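PDB 4OIF: beta-galactosidase from Geobacillus stearothermophilus, which probably hydrolyses terminal non-reducing beta-D-galactose residues from beta-D-galactosides, as a zinc-containing, homotrimeric glycoside hydrolase of family 42. Local coordinates for residues R173-L176 against K177-N181; D185-N188 against A189-T193; K225-V228 against T229-I233. All coordinates share one frame; numbering follows the deposited sequence.

Contact 1: residues R173-L176 against K177-N181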
ATOM      1  N   ARG A 173      -2.348   1.091 -33.512  1.00 13.68           N
ATOM      2  CA  ARG A 173      -3.366   0.694 -34.480  1.00  9.71           C
ATOM      3  C   ARG A 173      -2.758   0.199 -35.789  1.00 13.07           C
ATOM      4  O   ARG A 173      -3.187  -0.832 -36.316  1.00 12.87           O
ATOM      5  CB  ARG A 173      -4.320   1.841 -34.752  1.00  7.25           C
ATOM      6  CG  ARG A 173      -5.417   1.931 -33.730  1.00  6.01           C
ATOM      7  CD  ARG A 173      -6.338   3.099 -33.990  1.00  9.28           C
ATOM      8  NE  ARG A 173      -6.902   3.547 -32.730  1.00 10.26           N
ATOM      9  CZ  ARG A 173      -6.611   4.707 -32.161  1.00 13.54           C
ATOM     10  NH1 ARG A 173      -5.800   5.561 -32.773  1.00 19.80           N
ATOM     11  NH2 ARG A 173      -7.153   5.021 -30.992  1.00 14.83           N
ATOM     12  N   GLU A 174      -1.760   0.913 -36.306  1.00  7.50           N
ATOM     13  CA  GLU A 174      -1.113   0.480 -37.547  1.00 11.97           C
ATOM     14  C   GLU A 174      -0.387  -0.848 -37.357  1.00 12.70           C
ATOM     15  O   GLU A 174      -0.407  -1.725 -38.238  1.00 14.50           O
ATOM     16  CB  GLU A 174      -0.150   1.554 -38.059  1.00 11.68           C
ATOM     17  CG  GLU A 174      -0.871   2.790 -38.597  1.00 21.57           C
ATOM     18  CD  GLU A 174      -1.870   2.437 -39.695  1.00 39.06           C
ATOM     19  OE1 GLU A 174      -1.471   1.699 -40.631  1.00 20.35           O
ATOM     20  OE2 GLU A 174      -3.050   2.874 -39.607  1.00 23.97           O
ATOM     21  N   TRP A 175       0.222  -0.999 -36.184  1.00 10.17           N
ATOM     22  CA  TRP A 175       0.889  -2.238 -35.803  1.00  8.50           C
ATOM     23  C   TRP A 175      -0.097  -3.405 -35.803  1.00  9.82           C
ATOM     24  O   TRP A 175       0.202  -4.492 -36.299  1.00  9.42           O
ATOM     25  CB  TRP A 175       1.530  -2.073 -34.425  1.00  6.58           C
ATOM     26  CG  TRP A 175       2.366  -3.225 -33.953  1.00 12.90           C
ATOM     27  CD1 TRP A 175       3.714  -3.395 -34.140  1.00  9.48           C
ATOM     28  CD2 TRP A 175       1.925  -4.354 -33.176  1.00  8.57           C
ATOM     29  NE1 TRP A 175       4.130  -4.553 -33.527  1.00  9.95           N
ATOM     30  CE2 TRP A 175       3.052  -5.162 -32.935  1.00  5.75           C
ATOM     31  CE3 TRP A 175       0.686  -4.760 -32.669  1.00 10.85           C
ATOM     32  CZ2 TRP A 175       2.978  -6.352 -32.215  1.00  8.92           C
ATOM     33  CZ3 TRP A 175       0.613  -5.943 -31.948  1.00  7.88           C
ATOM     34  CH2 TRP A 175       1.753  -6.729 -31.732  1.00 11.54           C
ATOM     35  N   LEU A 176      -1.285  -3.160 -35.263  1.00  7.42           N
ATOM     36  CA  LEU A 176      -2.293  -4.202 -35.156  1.00  7.11           C
ATOM     37  C   LEU A 176      -2.851  -4.548 -36.536  1.00 10.55           C
ATOM     38  O   LEU A 176      -3.143  -5.715 -36.821  1.00  8.77           O
ATOM     39  CB  LEU A 176      -3.415  -3.772 -34.199  1.00  5.38           C
ATOM     40  CG  LEU A 176      -3.136  -3.885 -32.688  1.00  7.53           C
ATOM     41  CD1 LEU A 176      -4.258  -3.238 -31.905  1.00  9.29           C
ATOM     42  CD2 LEU A 176      -2.950  -5.334 -32.233  1.00  3.21           C
ATOM     43  N   LYS A 177      -3.003  -3.541 -37.392  1.00  8.27           N
ATOM     44  CA  LYS A 177      -3.459  -3.800 -38.750  1.00 10.37           C
ATOM     45  C   LYS A 177      -2.451  -4.681 -39.490  1.00 13.83           C
ATOM     46  O   LYS A 177      -2.849  -5.638 -40.160  1.00  7.61           O
ATOM     47  CB  LYS A 177      -3.697  -2.498 -39.512  1.00  7.45           C
ATOM     48  CG  LYS A 177      -4.887  -1.714 -39.009  1.00 11.54           C
ATOM     49  CD  LYS A 177      -4.991  -0.428 -39.768  1.00 10.29           C
ATOM     50  CE  LYS A 177      -6.115   0.436 -39.254  1.00 14.07           C
ATOM     51  NZ  LYS A 177      -6.028   1.797 -39.843  1.00 12.17           N
ATOM     52  N   LYS A 178      -1.157  -4.370 -39.357  1.00 11.61           N
ATOM     53  CA  LYS A 178      -0.137  -5.230 -39.945  1.00 10.38           C
ATOM     54  C   LYS A 178      -0.224  -6.647 -39.380  1.00 10.25           C
ATOM     55  O   LYS A 178      -0.306  -7.604 -40.138  1.00 16.18           O
ATOM     56  CB  LYS A 178       1.265  -4.665 -39.723  1.00 13.39           C
ATOM     57  CG  LYS A 178       1.476  -3.296 -40.375  1.00 37.46           C
ATOM     58  CD  LYS A 178       2.923  -2.812 -40.243  1.00 42.30           C
ATOM     59  CE  LYS A 178       3.132  -1.415 -40.846  1.00 47.99           C
ATOM     60  NZ  LYS A 178       2.721  -0.301 -39.935  1.00 31.80           N
ATOM     61  N   LYS A 179      -0.235  -6.786 -38.058  1.00  9.96           N
ATOM     62  CA  LYS A 179      -0.225  -8.116 -37.440  1.00  9.16           C
ATOM     63  C   LYS A 179      -1.408  -9.001 -37.846  1.00 17.04           C
ATOM     64  O   LYS A 179      -1.281 -10.223 -37.974  1.00 10.65           O
ATOM     65  CB  LYS A 179      -0.207  -8.004 -35.916  1.00  5.89           C
ATOM     66  CG  LYS A 179      -0.312  -9.363 -35.233  1.00  6.88           C
ATOM     67  CD  LYS A 179       0.024  -9.314 -33.752  1.00  7.44           C
ATOM     68  CE  LYS A 179       0.010 -10.716 -33.167  1.00 12.02           C
ATOM     69  NZ  LYS A 179       0.537 -10.762 -31.784  1.00 20.32           N
ATOM     70  N   TYR A 180      -2.564  -8.384 -38.036  1.00  9.85           N
ATOM     71  CA  TYR A 180      -3.773  -9.152 -38.255  1.00 11.67           C
ATOM     72  C   TYR A 180      -4.289  -8.982 -39.676  1.00  9.44           C
ATOM     73  O   TYR A 180      -5.430  -9.305 -39.975  1.00 14.98           O
ATOM     74  CB  TYR A 180      -4.833  -8.751 -37.223  1.00 14.47           C
ATOM     75  CG  TYR A 180      -4.453  -9.166 -35.818  1.00 10.93           C
ATOM     76  CD1 TYR A 180      -4.613 -10.481 -35.409  1.00 11.70           C
ATOM     77  CD2 TYR A 180      -3.936  -8.251 -34.906  1.00  7.41           C
ATOM     78  CE1 TYR A 180      -4.273 -10.879 -34.141  1.00 11.31           C
ATOM     79  CE2 TYR A 180      -3.590  -8.646 -33.623  1.00  6.72           C
ATOM     80  CZ  TYR A 180      -3.762  -9.964 -33.252  1.00  8.12           C
ATOM     81  OH  TYR A 180      -3.425 -10.397 -31.995  1.00 14.00           O
ATOM     82  N   ASN A 181      -3.420  -8.488 -40.549  1.00 12.79           N
ATOM     83  CA  ASN A 181      -3.743  -8.317 -41.959  1.00 19.56           C
ATOM     84  C   ASN A 181      -5.029  -7.521 -42.160  1.00 17.81           C
ATOM     85  O   ASN A 181      -5.883  -7.901 -42.953  1.00 17.76           O
ATOM     86  CB  ASN A 181      -3.843  -9.679 -42.652  1.00 18.43           C
ATOM     87  CG  ASN A 181      -3.432  -9.618 -44.118  1.00 47.29           C
ATOM     88  OD1 ASN A 181      -3.824  -8.709 -44.857  1.00 48.09           O
ATOM     89  ND2 ASN A 181      -2.616 -10.574 -44.538  1.00 56.17           N
TER
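Lys177 meets Glu174 one helical turn earlier. Its extended chain crosses the shorter acid, and Lys177 NZ forms a salt bridge of 3.2 Å with Glu174 OE2. NZ comes from the syn side but 29° out of the carboxylate plane. The acid reaches it by folding at chi2 (-56°). The amide N of Lys177 bonds to Arg173 O.

Lys178 N bonds to Glu174 O at 3.0 Å. The lysine chain bends at its end, and Lys178 NZ lies 3.9 Å from Glu174 CB. Here helix 166-179 runs out, in a Schellman motif: His182 N reaches back to Lys177 O and Asn181 N to Lys178 O, with Asn181 at positive phi.

Lys179 runs alongside Trp175, both chains pointing the same way. Lys179 CD touches the far end of the indole, 3.7 Å from Trp175 CH2. Its ammonium goes on to Asp223, while the indole NE1 bonds to Asp230.

Tyr180 N donates to Leu176 O at 3.0 Å. Leu176 CD2 sits at the edge of the phenol ring, in its plane and 3.6 Å from Tyr180 CE2. Lys179 CG rests on one face of that ring, and the hydroxyl bonds to Asp223.

Contact 2: residues D185-N188 against A189-T193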
ATOM      1  N   ASP A 185     -12.060  -9.130 -37.782  1.00 10.68           N
ATOM      2  CA  ASP A 185     -12.588 -10.418 -37.322  1.00  8.30           C
ATOM      3  C   ASP A 185     -11.490 -11.222 -36.656  1.00 14.33           C
ATOM      4  O   ASP A 185     -11.698 -11.786 -35.585  1.00 11.03           O
ATOM      5  CB  ASP A 185     -13.176 -11.236 -38.467  1.00 10.66           C
ATOM      6  CG  ASP A 185     -14.366 -10.565 -39.112  1.00 17.78           C
ATOM      7  OD1 ASP A 185     -14.884  -9.589 -38.530  1.00 11.69           O
ATOM      8  OD2 ASP A 185     -14.782 -11.019 -40.202  1.00 18.12           O
ATOM      9  N   ALA A 186     -10.321 -11.265 -37.294  1.00  9.24           N
ATOM     10  CA  ALA A 186      -9.184 -11.991 -36.756  1.00  8.36           C
ATOM     11  C   ALA A 186      -8.763 -11.436 -35.408  1.00  7.80           C
ATOM     12  O   ALA A 186      -8.568 -12.192 -34.470  1.00  8.31           O
ATOM     13  CB  ALA A 186      -8.017 -11.950 -37.729  1.00 14.34           C
ATOM     14  N   LEU A 187      -8.631 -10.115 -35.311  1.00  7.30           N
ATOM     15  CA  LEU A 187      -8.259  -9.500 -34.050  1.00  9.92           C
ATOM     16  C   LEU A 187      -9.280  -9.888 -32.964  1.00 11.15           C
ATOM     17  O   LEU A 187      -8.915 -10.451 -31.920  1.00  9.04           O
ATOM     18  CB  LEU A 187      -8.158  -7.974 -34.191  1.00 10.64           C
ATOM     19  CG  LEU A 187      -7.637  -7.241 -32.938  1.00  7.27           C
ATOM     20  CD1 LEU A 187      -6.717  -6.064 -33.283  1.00  2.66           C
ATOM     21  CD2 LEU A 187      -8.796  -6.775 -32.077  1.00  5.81           C
ATOM     22  N   ASN A 188     -10.555  -9.615 -33.232  1.00  6.49           N
ATOM     23  CA  ASN A 188     -11.638  -9.949 -32.311  1.00  7.67           C
ATOM     24  C   ASN A 188     -11.710 -11.421 -31.894  1.00  5.85           C
ATOM     25  O   ASN A 188     -12.104 -11.724 -30.773  1.00  6.15           O
ATOM     26  CB  ASN A 188     -12.967  -9.528 -32.923  1.00  6.02           C
ATOM     27  CG  ASN A 188     -13.233  -8.056 -32.744  1.00  6.39           C
ATOM     28  OD1 ASN A 188     -12.979  -7.501 -31.678  1.00  5.13           O
ATOM     29  ND2 ASN A 188     -13.721  -7.405 -33.792  1.00  3.41           N
ATOM     30  N   ALA A 189     -11.312 -12.323 -32.788  1.00  5.39           N
ATOM     31  CA  ALA A 189     -11.291 -13.748 -32.493  1.00  6.64           C
ATOM     32  C   ALA A 189     -10.111 -14.087 -31.595  1.00 11.21           C
ATOM     33  O   ALA A 189     -10.246 -14.814 -30.620  1.00  9.67           O
ATOM     34  CB  ALA A 189     -11.225 -14.565 -33.785  1.00  7.39           C
ATOM     35  N   ALA A 190      -8.950 -13.549 -31.941  1.00  8.14           N
ATOM     36  CA  ALA A 190      -7.742 -13.751 -31.160  1.00 10.42           C
ATOM     37  C   ALA A 190      -7.902 -13.275 -29.716  1.00 15.49           C
ATOM     38  O   ALA A 190      -7.420 -13.917 -28.790  1.00  9.57           O
ATOM     39  CB  ALA A 190      -6.571 -13.034 -31.823  1.00  5.09           C
ATOM     40  N   TRP A 191      -8.570 -12.142 -29.528  1.00  8.80           N
ATOM     41  CA  TRP A 191      -8.648 -11.524 -28.204  1.00  8.79           C
ATOM     42  C   TRP A 191      -9.870 -11.933 -27.407  1.00  9.65           C
ATOM     43  O   TRP A 191     -10.001 -11.540 -26.243  1.00 12.42           O
ATOM     44  CB  TRP A 191      -8.654 -10.009 -28.324  1.00  5.88           C
ATOM     45  CG  TRP A 191      -7.377  -9.431 -28.743  1.00  8.45           C
ATOM     46  CD1 TRP A 191      -6.220 -10.099 -29.038  1.00 11.35           C
ATOM     47  CD2 TRP A 191      -7.101  -8.047 -28.919  1.00  5.07           C
ATOM     48  NE1 TRP A 191      -5.236  -9.203 -29.387  1.00  5.33           N
ATOM     49  CE2 TRP A 191      -5.755  -7.936 -29.321  1.00  5.03           C
ATOM     50  CE3 TRP A 191      -7.859  -6.886 -28.772  1.00  4.43           C
ATOM     51  CZ2 TRP A 191      -5.158  -6.716 -29.575  1.00  5.67           C
ATOM     52  CZ3 TRP A 191      -7.270  -5.677 -29.034  1.00  7.11           C
ATOM     53  CH2 TRP A 191      -5.932  -5.597 -29.431  1.00  6.29           C
ATOM     54  N   TRP A 192     -10.767 -12.690 -28.045  1.00  9.92           N
ATOM     55  CA  TRP A 192     -12.039 -13.123 -27.444  1.00  7.45           C
ATOM     56  C   TRP A 192     -12.856 -11.924 -26.940  1.00  7.43           C
ATOM     57  O   TRP A 192     -13.317 -11.898 -25.791  1.00  7.70           O
ATOM     58  CB  TRP A 192     -11.789 -14.124 -26.303  1.00  7.94           C
ATOM     59  CG  TRP A 192     -12.944 -15.067 -26.072  1.00 10.91           C
ATOM     60  CD1 TRP A 192     -13.884 -14.979 -25.093  1.00  5.81           C
ATOM     61  CD2 TRP A 192     -13.290 -16.222 -26.858  1.00  9.44           C
ATOM     62  NE1 TRP A 192     -14.790 -16.006 -25.212  1.00 11.37           N
ATOM     63  CE2 TRP A 192     -14.452 -16.782 -26.288  1.00 10.49           C
ATOM     64  CE3 TRP A 192     -12.728 -16.836 -27.981  1.00  7.51           C
ATOM     65  CZ2 TRP A 192     -15.062 -17.927 -26.800  1.00  9.52           C
ATOM     66  CZ3 TRP A 192     -13.330 -17.971 -28.488  1.00  8.61           C
ATOM     67  CH2 TRP A 192     -14.490 -18.505 -27.898  1.00  9.61           C
ATOM     68  N   THR A 193     -13.038 -10.935 -27.807  1.00  7.00           N
ATOM     69  CA  THR A 193     -13.661  -9.682 -27.404  1.00  5.89           C
ATOM     70  C   THR A 193     -15.174  -9.773 -27.263  1.00  9.53           C
ATOM     71  O   THR A 193     -15.796  -8.837 -26.757  1.00  7.94           O
ATOM     72  CB  THR A 193     -13.344  -8.551 -28.389  1.00  4.87           C
ATOM     73  OG1 THR A 193     -13.670  -8.966 -29.718  1.00  4.40           O
ATOM     74  CG2 THR A 193     -11.874  -8.195 -28.316  1.00  6.06           C
TER
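Thr193 OG1 donates a short bond of 2.5 Å to Asn188 OD1. The hydroxyl does not use a lone pair of the amide oxygen. It sits above the amide plane, 38° out of it, and the two side chains cross at about a right angle. Thr193 places OG1 between its own N and carbonyl carbon (chi1 52°), which turns the oxygen back to the helix.

This is the C-terminal end of helix 184-191, closed by a Schellman motif. Trp192 takes positive phi and reverses the chain. Thr193 N then donates to Asn188 O at 3.2 Å, in the carbonyl plane. The inner bond, Trp192 N to Ala189 O, is weak. Asn188 and Thr193 are thus joined twice, once through the backbone and once through side chains. Asn188 ND2 is held separately by Tyr200 O, so both ends of the amide are fixed.

At this reversal the Trp192 side chain meets the second subunit of the trimer. There its NE1 bonds to Gln25 of that subunit, and its ring meets Trp26 of the same subunit edge-to-face.

Inside the helix, Ala190 N bonds to Ala186 O at 2.9 Å. Ala189 N bonds to Asp185 O and makes a weaker second bond to Ala186 O.

On the buried side, Leu187 lies across one face of the Trp191 indole. NE1 of that indole bonds to Asp223. The Leu187 branches share the benzo ring between them. Leu187 CD2 makes a CH-pi contact, 3.7 Å from the centroid of the six-membered ring of Trp191 and 22° off its normal. Leu187 CD1 reaches the outer end of the ring, 4.0 Å from Trp191 CH2.

Contact 3: residues K225-V228 against T229-I233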
ATOM      1  N   LYS A 225       2.140  -5.076 -24.934  1.00  7.70           N
ATOM      2  CA  LYS A 225       3.533  -5.291 -24.549  0.55  9.08           C
ATOM      3  C   LYS A 225       4.416  -5.593 -25.773  1.00  6.99           C
ATOM      4  O   LYS A 225       5.536  -5.060 -25.894  1.00  9.53           O
ATOM      5  CB  LYS A 225       3.629  -6.406 -23.508  0.55  8.19           C
ATOM      6  CG  LYS A 225       3.021  -6.017 -22.164  0.55  9.40           C
ATOM      7  CD  LYS A 225       3.171  -7.115 -21.118  0.55 10.85           C
ATOM      8  CE  LYS A 225       2.674  -6.658 -19.749  0.55  8.58           C
ATOM      9  NZ  LYS A 225       1.208  -6.883 -19.528  0.55  8.57           N
ATOM     10  N   ARG A 226       3.910  -6.416 -26.689  1.00  6.01           N
ATOM     11  CA  ARG A 226       4.646  -6.727 -27.912  1.00  7.06           C
ATOM     12  C   ARG A 226       4.916  -5.457 -28.716  1.00  8.52           C
ATOM     13  O   ARG A 226       6.011  -5.256 -29.221  1.00  7.78           O
ATOM     14  CB  ARG A 226       3.888  -7.732 -28.775  1.00  9.30           C
ATOM     15  CG  ARG A 226       3.819  -9.142 -28.221  1.00  5.74           C
ATOM     16  CD  ARG A 226       2.790  -9.972 -28.979  1.00  6.23           C
ATOM     17  NE  ARG A 226       2.891 -11.394 -28.675  1.00  7.92           N
ATOM     18  CZ  ARG A 226       1.850 -12.210 -28.526  1.00 15.96           C
ATOM     19  NH1 ARG A 226       0.609 -11.747 -28.643  1.00  8.46           N
ATOM     20  NH2 ARG A 226       2.047 -13.494 -28.251  1.00 13.27           N
ATOM     21  N   PHE A 227       3.918  -4.594 -28.823  1.00  9.22           N
ATOM     22  CA  PHE A 227       4.086  -3.359 -29.563  1.00  7.80           C
ATOM     23  C   PHE A 227       5.083  -2.455 -28.876  1.00  7.99           C
ATOM     24  O   PHE A 227       5.812  -1.746 -29.530  1.00  8.97           O
ATOM     25  CB  PHE A 227       2.768  -2.609 -29.731  1.00  8.14           C
ATOM     26  CG  PHE A 227       2.952  -1.167 -30.127  1.00  9.39           C
ATOM     27  CD1 PHE A 227       3.221  -0.827 -31.437  1.00  8.27           C
ATOM     28  CD2 PHE A 227       2.882  -0.161 -29.185  1.00  5.86           C
ATOM     29  CE1 PHE A 227       3.402   0.498 -31.803  1.00 13.31           C
ATOM     30  CE2 PHE A 227       3.067   1.156 -29.543  1.00  7.75           C
ATOM     31  CZ  PHE A 227       3.321   1.488 -30.855  1.00  7.94           C
ATOM     32  N   VAL A 228       5.098  -2.462 -27.556  1.00  6.44           N
ATOM     33  CA  VAL A 228       6.037  -1.640 -26.814  1.00  5.57           C
ATOM     34  C   VAL A 228       7.458  -2.087 -27.153  1.00  8.24           C
ATOM     35  O   VAL A 228       8.348  -1.248 -27.445  1.00  8.19           O
ATOM     36  CB  VAL A 228       5.773  -1.726 -25.292  1.00  8.11           C
ATOM     37  CG1 VAL A 228       6.953  -1.146 -24.507  1.00  4.50           C
ATOM     38  CG2 VAL A 228       4.456  -1.017 -24.949  1.00  4.20           C
ATOM     39  N   THR A 229       7.664  -3.404 -27.148  1.00  2.88           N
ATOM     40  CA  THR A 229       8.955  -3.935 -27.575  1.00  5.66           C
ATOM     41  C   THR A 229       9.319  -3.520 -29.014  1.00  6.93           C
ATOM     42  O   THR A 229      10.396  -2.954 -29.255  1.00  4.65           O
ATOM     43  CB  THR A 229       8.993  -5.468 -27.472  1.00 13.31           C
ATOM     44  OG1 THR A 229       9.108  -5.835 -26.095  1.00  7.26           O
ATOM     45  CG2 THR A 229      10.195  -6.034 -28.235  1.00  4.57           C
ATOM     46  N   ASP A 230       8.411  -3.772 -29.951  1.00  3.32           N
ATOM     47  CA  ASP A 230       8.657  -3.448 -31.350  1.00  4.40           C
ATOM     48  C   ASP A 230       8.941  -1.966 -31.576  1.00  8.87           C
ATOM     49  O   ASP A 230       9.841  -1.615 -32.316  1.00 12.33           O
ATOM     50  CB  ASP A 230       7.477  -3.876 -32.218  1.00  7.53           C
ATOM     51  CG  ASP A 230       7.507  -5.357 -32.552  1.00 14.28           C
ATOM     52  OD1 ASP A 230       8.532  -6.009 -32.261  1.00 17.98           O
ATOM     53  OD2 ASP A 230       6.511  -5.868 -33.108  1.00 14.54           O
ATOM     54  N   GLN A 231       8.181  -1.097 -30.935  1.00  7.54           N
ATOM     55  CA  GLN A 231       8.338   0.317 -31.141  1.00  9.95           C
ATOM     56  C   GLN A 231       9.638   0.816 -30.509  1.00  8.58           C
ATOM     57  O   GLN A 231      10.308   1.717 -31.060  1.00  6.41           O
ATOM     58  CB  GLN A 231       7.112   1.067 -30.592  1.00  7.17           C
ATOM     59  CG  GLN A 231       7.050   2.536 -31.001  1.00  8.07           C
ATOM     60  CD  GLN A 231       6.753   2.791 -32.455  1.00 11.74           C
ATOM     61  OE1 GLN A 231       7.217   2.079 -33.342  1.00 21.30           O
ATOM     62  NE2 GLN A 231       5.976   3.839 -32.714  1.00 11.57           N
ATOM     63  N   THR A 232      10.017   0.200 -29.387  1.00  6.64           N
ATOM     64  CA  THR A 232      11.321   0.479 -28.777  1.00  7.19           C
ATOM     65  C   THR A 232      12.471   0.090 -29.727  1.00  8.46           C
ATOM     66  O   THR A 232      13.382   0.891 -29.983  1.00  5.64           O
ATOM     67  CB  THR A 232      11.471  -0.266 -27.437  1.00  3.82           C
ATOM     68  OG1 THR A 232      10.538   0.269 -26.502  1.00  6.68           O
ATOM     69  CG2 THR A 232      12.862  -0.113 -26.872  1.00  5.41           C
ATOM     70  N   ILE A 233      12.402  -1.123 -30.276  1.00  9.35           N
ATOM     71  CA  ILE A 233      13.415  -1.595 -31.218  1.00  8.57           C
ATOM     72  C   ILE A 233      13.483  -0.717 -32.468  1.00  8.61           C
ATOM     73  O   ILE A 233      14.567  -0.347 -32.916  1.00  8.33           O
ATOM     74  CB  ILE A 233      13.162  -3.034 -31.639  1.00 10.89           C
ATOM     75  CG1 ILE A 233      13.285  -3.955 -30.430  1.00 10.24           C
ATOM     76  CG2 ILE A 233      14.152  -3.455 -32.716  1.00 11.16           C
ATOM     77  CD1 ILE A 233      13.148  -5.448 -30.781  1.00  7.31           C
TER
HETATM   78  O   HOH W   1       7.625  -4.737 -24.115  1.00 11.57           O
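Val228, Thr229 and Phe227 carry most of this one-turn contact. Val228 O takes two bonds from one residue. Thr232 N donates to it at 2.9 Å and Thr232 OG1 at 2.8 Å, from opposite faces of the carbonyl plane. With OG1 anti to its own carbonyl carbon (chi1 -66°), Thr232 turns the hydroxyl back along the helix. A buried hydroxyl is satisfied in this way.

Thr229 N donates to Lys225 O at 3.0 Å. Thr229 OG1 stays 3.7 Å from Lys225 O, and a water spans the gap. The water donates to Lys225 O and lies 2.7 Å from Thr229 OG1. The same hydroxyl bonds to Asp270 N.

Phe227 and Gln231 run side by side. Gln231 CB lies over one face of the phenyl ring in a CH-pi contact, 4.1 Å from the Phe227 centroid. Gln231 then bends at chi2, and its amide plane stands 43° from the ring. NE2 bonds to Thr125 OG1. Trp175 meets the phenyl ring edge-to-face, and Phe172 and Trp224 also touch it.

The side chain of Phe227 is about 5 Å from that of zinc ligand Cys168, and that of Gln231 about 7 Å from the zinc ion. Helix 218-246 therefore packs beside the four-cysteine zinc site. In the TIM-barrel domain it belongs to the long beta-alpha-beta crossover that links parallel neighbouring strands 150-154 and 252-259.

The three contacts follow in series along the chain, on helices 166-179, 184-191 and 218-246, all in the TIM-barrel domain. In sequence these helices come between barrel strands 150-154 and 252-259. Contact 1 comes first in the chain but lies in the middle in space. Its centre is about 13 Å from the centres of both contact 2 and contact 3, and it touches each of them. Contacts 2 and 3 have centres about 20 Å apart and nearest atoms about 6 Å apart. Asp223, on helix 218-246 just before contact 3, ties all three together: it bonds to Lys179 and Tyr180 of contact 1, Trp191 of contact 2 and Arg226 of contact 3. This group of helices runs from the zinc site to the subunit interface.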